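Local coordinates for protein putative invasin (Yersinia pseudotuberculosis IP 31758, PDB 5N40) that probably acts as a surface adhesin of the invasin family, presenting a C-type lectin-like domain on a stalk of immunoglobulin-like domains for attachment, at residues 22-36 with 65-78. The protein carries 1 engineered substitution. Sequence-based numbering, arbitrary orientation.
Sequences EANGSDTSVVTLTLR and SGLYTATLTAGTLT
Ser29 with Leu72, Val31 with Ala70 and Leu33 with Tyr68 are the hydrogen-bonded pairs of an antiparallel ladder that zips strand 28-34 to strand 67-73, each pair bonded in both directions. A single bond at either end of these pairs extends the ladder: Ala74 N gives to Asp27 O (2.8 Å, 172° at the hydrogen) and Leu35 N to Gly66 O (3.0 Å).

Beyond Leu35, Arg36 takes over. Its chain bends at chi2 (-72°), and NH1 and NH2 both close on Ser65 O, at 2.9 and 3.0 Å, while NH1 also reaches Leu35 O within its own segment. Thr34 CG2 sits over one guanidinium face, 3.2 Å above the plane.

At the opposite end, Asn24 OD1 accepts from Ser26 N, an Asx turn, and from Asp27 N, which makes it an Asx motif; ND2 donates to Asp27 OD1. The turn delivers Gly25 N to Gly75 O, and a water bridges Ala23 O and Thr76 O.

Side-chain contacts differ by face. On one, Leu33 CD2 lies alongside Tyr68 CD1 (4.1 Å) and Leu35 CB meets CE1 of the same ring at 3.9 Å. On the other, threonines dominate: with chi1 at 60°, Thr69 CG2 lies anti to the carbonyl carbon and turns its methyl to the hydroxyl oxygen Thr32 OG1 (3.4 Å), and Leu67 CD1 packs against Thr34.

Both strands are interior to the sheet of this invasin-type, immunoglobulin-like domain. Strand 13-22 flanks 28-34 and strand 56-63 flanks 67-73; Leu33, Tyr68, Ala70 and Leu72 face strand 48-52, and Tyr68 OH bonds to Val43 O and Gln46 N.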
# COMPACT_ATOMS: atom_id res chain seq x y z
N GLU A 22 -24.59 -15.57 4.96
CA GLU A 22 -23.44 -14.86 4.42
C GLU A 22 -23.87 -13.80 3.41
O GLU A 22 -24.86 -13.97 2.70
CB GLU A 22 -22.46 -15.86 3.78
CG GLU A 22 -21.82 -16.78 4.80
CD GLU A 22 -21.02 -17.91 4.19
OE1 GLU A 22 -21.10 -18.13 2.97
OE2 GLU A 22 -20.30 -18.58 4.96
N ALA A 23 -23.11 -12.70 3.39
CA ALA A 23 -23.40 -11.57 2.50
C ALA A 23 -22.90 -11.84 1.08
O ALA A 23 -22.02 -11.16 0.56
CB ALA A 23 -22.78 -10.29 3.06
N ASN A 24 -23.50 -12.86 0.46
CA ASN A 24 -23.07 -13.35 -0.85
C ASN A 24 -24.15 -13.22 -1.92
O ASN A 24 -23.97 -13.75 -3.03
CB ASN A 24 -22.61 -14.81 -0.74
CG ASN A 24 -23.72 -15.75 -0.30
OD1 ASN A 24 -24.90 -15.36 -0.26
ND2 ASN A 24 -23.36 -16.98 0.02
N GLY A 25 -25.25 -12.54 -1.64
CA GLY A 25 -26.31 -12.36 -2.61
C GLY A 25 -27.12 -13.59 -2.91
O GLY A 25 -27.96 -13.55 -3.82
N SER A 26 -26.92 -14.69 -2.17
CA SER A 26 -27.61 -15.94 -2.48
C SER A 26 -28.07 -16.73 -1.27
O SER A 26 -29.04 -17.49 -1.41
CB SER A 26 -26.72 -16.84 -3.35
OG SER A 26 -25.52 -17.17 -2.67
N ASP A 27 -27.43 -16.62 -0.10
CA ASP A 27 -27.90 -17.36 1.07
C ASP A 27 -29.32 -16.93 1.43
O ASP A 27 -29.69 -15.77 1.27
CB ASP A 27 -26.98 -17.11 2.27
CG ASP A 27 -25.74 -17.99 2.28
OD1 ASP A 27 -25.48 -18.68 1.28
OD2 ASP A 27 -25.02 -17.97 3.30
N THR A 28 -30.11 -17.87 1.95
CA THR A 28 -31.52 -17.59 2.23
C THR A 28 -31.86 -17.96 3.67
O THR A 28 -31.18 -18.76 4.33
CB THR A 28 -32.45 -18.35 1.27
OG1 THR A 28 -32.20 -19.76 1.37
CG2 THR A 28 -32.21 -17.89 -0.16
N SER A 29 -32.95 -17.35 4.15
CA SER A 29 -33.54 -17.64 5.45
C SER A 29 -35.05 -17.52 5.34
O SER A 29 -35.57 -16.70 4.59
CB SER A 29 -33.02 -16.69 6.53
OG SER A 29 -33.62 -16.98 7.78
N VAL A 30 -35.76 -18.35 6.10
CA VAL A 30 -37.22 -18.33 6.11
C VAL A 30 -37.68 -17.53 7.31
O VAL A 30 -37.29 -17.81 8.45
CB VAL A 30 -37.80 -19.76 6.13
CG1 VAL A 30 -39.32 -19.72 6.36
CG2 VAL A 30 -37.49 -20.47 4.82
N VAL A 31 -38.50 -16.52 7.05
CA VAL A 31 -39.10 -15.68 8.08
C VAL A 31 -40.52 -16.17 8.30
O VAL A 31 -41.29 -16.29 7.35
CB VAL A 31 -39.08 -14.20 7.68
CG1 VAL A 31 -39.67 -13.34 8.78
CG2 VAL A 31 -37.66 -13.76 7.35
N THR A 32 -40.85 -16.48 9.56
CA THR A 32 -42.16 -17.04 9.91
C THR A 32 -42.82 -16.14 10.93
O THR A 32 -42.28 -15.92 12.02
CB THR A 32 -42.03 -18.46 10.45
OG1 THR A 32 -41.48 -19.31 9.43
CG2 THR A 32 -43.39 -19.01 10.87
N LEU A 33 -43.99 -15.61 10.58
CA LEU A 33 -44.88 -14.97 11.52
C LEU A 33 -45.90 -16.00 12.00
O LEU A 33 -46.55 -16.65 11.19
CB LEU A 33 -45.61 -13.79 10.88
CG LEU A 33 -46.73 -13.17 11.71
CD1 LEU A 33 -46.18 -12.41 12.91
CD2 LEU A 33 -47.60 -12.27 10.83
N THR A 34 -46.04 -16.11 13.32
CA THR A 34 -47.13 -16.86 13.95
C THR A 34 -48.07 -15.81 14.51
O THR A 34 -47.78 -15.18 15.53
CB THR A 34 -46.60 -17.80 15.01
OG1 THR A 34 -45.64 -18.68 14.41
CG2 THR A 34 -47.74 -18.63 15.65
N LEU A 35 -49.19 -15.59 13.82
CA LEU A 35 -50.10 -14.49 14.14
C LEU A 35 -51.19 -15.00 15.07
O LEU A 35 -51.94 -15.92 14.73
CB LEU A 35 -50.70 -13.91 12.86
CG LEU A 35 -51.51 -12.63 13.01
CD1 LEU A 35 -50.67 -11.50 13.59
CD2 LEU A 35 -52.11 -12.20 11.68
N ARG A 36 -51.28 -14.40 16.26
CA ARG A 36 -52.16 -14.89 17.31
C ARG A 36 -52.91 -13.72 17.92
O ARG A 36 -52.41 -12.59 17.97
CB ARG A 36 -51.36 -15.62 18.40
CG ARG A 36 -50.65 -16.88 17.91
CD ARG A 36 -51.67 -18.00 17.65
NE ARG A 36 -51.07 -19.25 17.18
CZ ARG A 36 -50.86 -19.57 15.91
NH1 ARG A 36 -51.17 -18.72 14.93
NH2 ARG A 36 -50.32 -20.74 15.60
N SER A 65 -52.78 -22.74 10.36
CA SER A 65 -52.67 -22.32 11.75
C SER A 65 -52.08 -20.91 11.88
O SER A 65 -51.32 -20.62 12.80
CB SER A 65 -51.85 -23.32 12.57
OG SER A 65 -52.53 -24.56 12.66
N GLY A 66 -52.46 -20.03 10.96
CA GLY A 66 -52.08 -18.63 11.07
C GLY A 66 -50.59 -18.39 11.00
O GLY A 66 -50.08 -17.48 11.67
N LEU A 67 -49.88 -19.18 10.22
CA LEU A 67 -48.46 -18.96 9.96
C LEU A 67 -48.29 -18.29 8.61
O LEU A 67 -48.96 -18.66 7.64
CB LEU A 67 -47.69 -20.29 9.99
CG LEU A 67 -47.06 -20.70 11.32
CD1 LEU A 67 -48.06 -20.67 12.47
CD2 LEU A 67 -46.47 -22.09 11.18
N TYR A 68 -47.40 -17.31 8.55
CA TYR A 68 -47.13 -16.57 7.33
C TYR A 68 -45.63 -16.53 7.12
O TYR A 68 -44.89 -16.13 8.02
CB TYR A 68 -47.70 -15.15 7.40
CG TYR A 68 -49.18 -15.10 7.70
CD1 TYR A 68 -49.66 -15.32 8.98
CD2 TYR A 68 -50.10 -14.81 6.69
CE1 TYR A 68 -51.02 -15.27 9.26
CE2 TYR A 68 -51.46 -14.76 6.97
CZ TYR A 68 -51.91 -14.98 8.25
OH TYR A 68 -53.26 -14.93 8.53
N THR A 69 -45.18 -16.92 5.93
CA THR A 69 -43.75 -17.08 5.67
C THR A 69 -43.32 -16.33 4.42
O THR A 69 -44.11 -16.08 3.51
CB THR A 69 -43.37 -18.55 5.54
OG1 THR A 69 -44.10 -19.15 4.45
CG2 THR A 69 -43.70 -19.29 6.82
N ALA A 70 -42.03 -15.99 4.39
CA ALA A 70 -41.38 -15.46 3.20
C ALA A 70 -39.91 -15.84 3.26
O ALA A 70 -39.36 -16.13 4.33
CB ALA A 70 -41.53 -13.94 3.09
N THR A 71 -39.27 -15.85 2.10
CA THR A 71 -37.84 -16.15 2.01
C THR A 71 -37.07 -14.84 1.89
O THR A 71 -37.35 -14.03 1.00
CB THR A 71 -37.55 -17.06 0.82
OG1 THR A 71 -38.19 -18.32 1.01
CG2 THR A 71 -36.04 -17.28 0.66
N LEU A 72 -36.12 -14.64 2.79
CA LEU A 72 -35.15 -13.56 2.68
C LEU A 72 -33.92 -14.08 1.96
O LEU A 72 -33.43 -15.17 2.26
CB LEU A 72 -34.76 -13.03 4.05
CG LEU A 72 -33.74 -11.89 4.02
CD1 LEU A 72 -34.43 -10.56 4.13
CD2 LEU A 72 -32.70 -12.04 5.11
N THR A 73 -33.41 -13.29 1.03
CA THR A 73 -32.15 -13.59 0.36
C THR A 73 -31.14 -12.51 0.73
O THR A 73 -31.45 -11.32 0.68
CB THR A 73 -32.34 -13.65 -1.17
OG1 THR A 73 -33.25 -14.71 -1.49
CG2 THR A 73 -31.01 -13.90 -1.87
N ALA A 74 -29.95 -12.94 1.14
CA ALA A 74 -28.91 -12.00 1.51
C ALA A 74 -28.62 -11.05 0.36
O ALA A 74 -28.74 -11.39 -0.82
CB ALA A 74 -27.64 -12.75 1.90
N GLY A 75 -28.26 -9.82 0.71
CA GLY A 75 -27.55 -8.94 -0.20
C GLY A 75 -26.06 -9.17 -0.11
O GLY A 75 -25.60 -10.25 0.26
N THR A 76 -25.30 -8.12 -0.41
CA THR A 76 -23.84 -8.19 -0.34
C THR A 76 -23.26 -7.28 0.75
O THR A 76 -22.04 -7.12 0.81
CB THR A 76 -23.25 -7.84 -1.70
OG1 THR A 76 -23.89 -6.68 -2.22
CG2 THR A 76 -23.46 -9.00 -2.67
N LEU A 77 -24.10 -6.74 1.63
CA LEU A 77 -23.66 -5.90 2.74
C LEU A 77 -23.78 -6.68 4.04
O LEU A 77 -24.83 -7.25 4.34
CB LEU A 77 -24.49 -4.62 2.83
CG LEU A 77 -24.48 -3.74 1.59
CD1 LEU A 77 -25.44 -2.56 1.75
CD2 LEU A 77 -23.07 -3.28 1.29
N THR A 78 -22.70 -6.70 4.82
CA THR A 78 -22.70 -7.31 6.14
C THR A 78 -23.39 -6.40 7.14
O THR A 78 -23.44 -5.18 6.99
CB THR A 78 -21.27 -7.58 6.59
OG1 THR A 78 -20.53 -6.36 6.53
CG2 THR A 78 -20.62 -8.60 5.68
O HOH W 1 -20.21 -9.20 0.77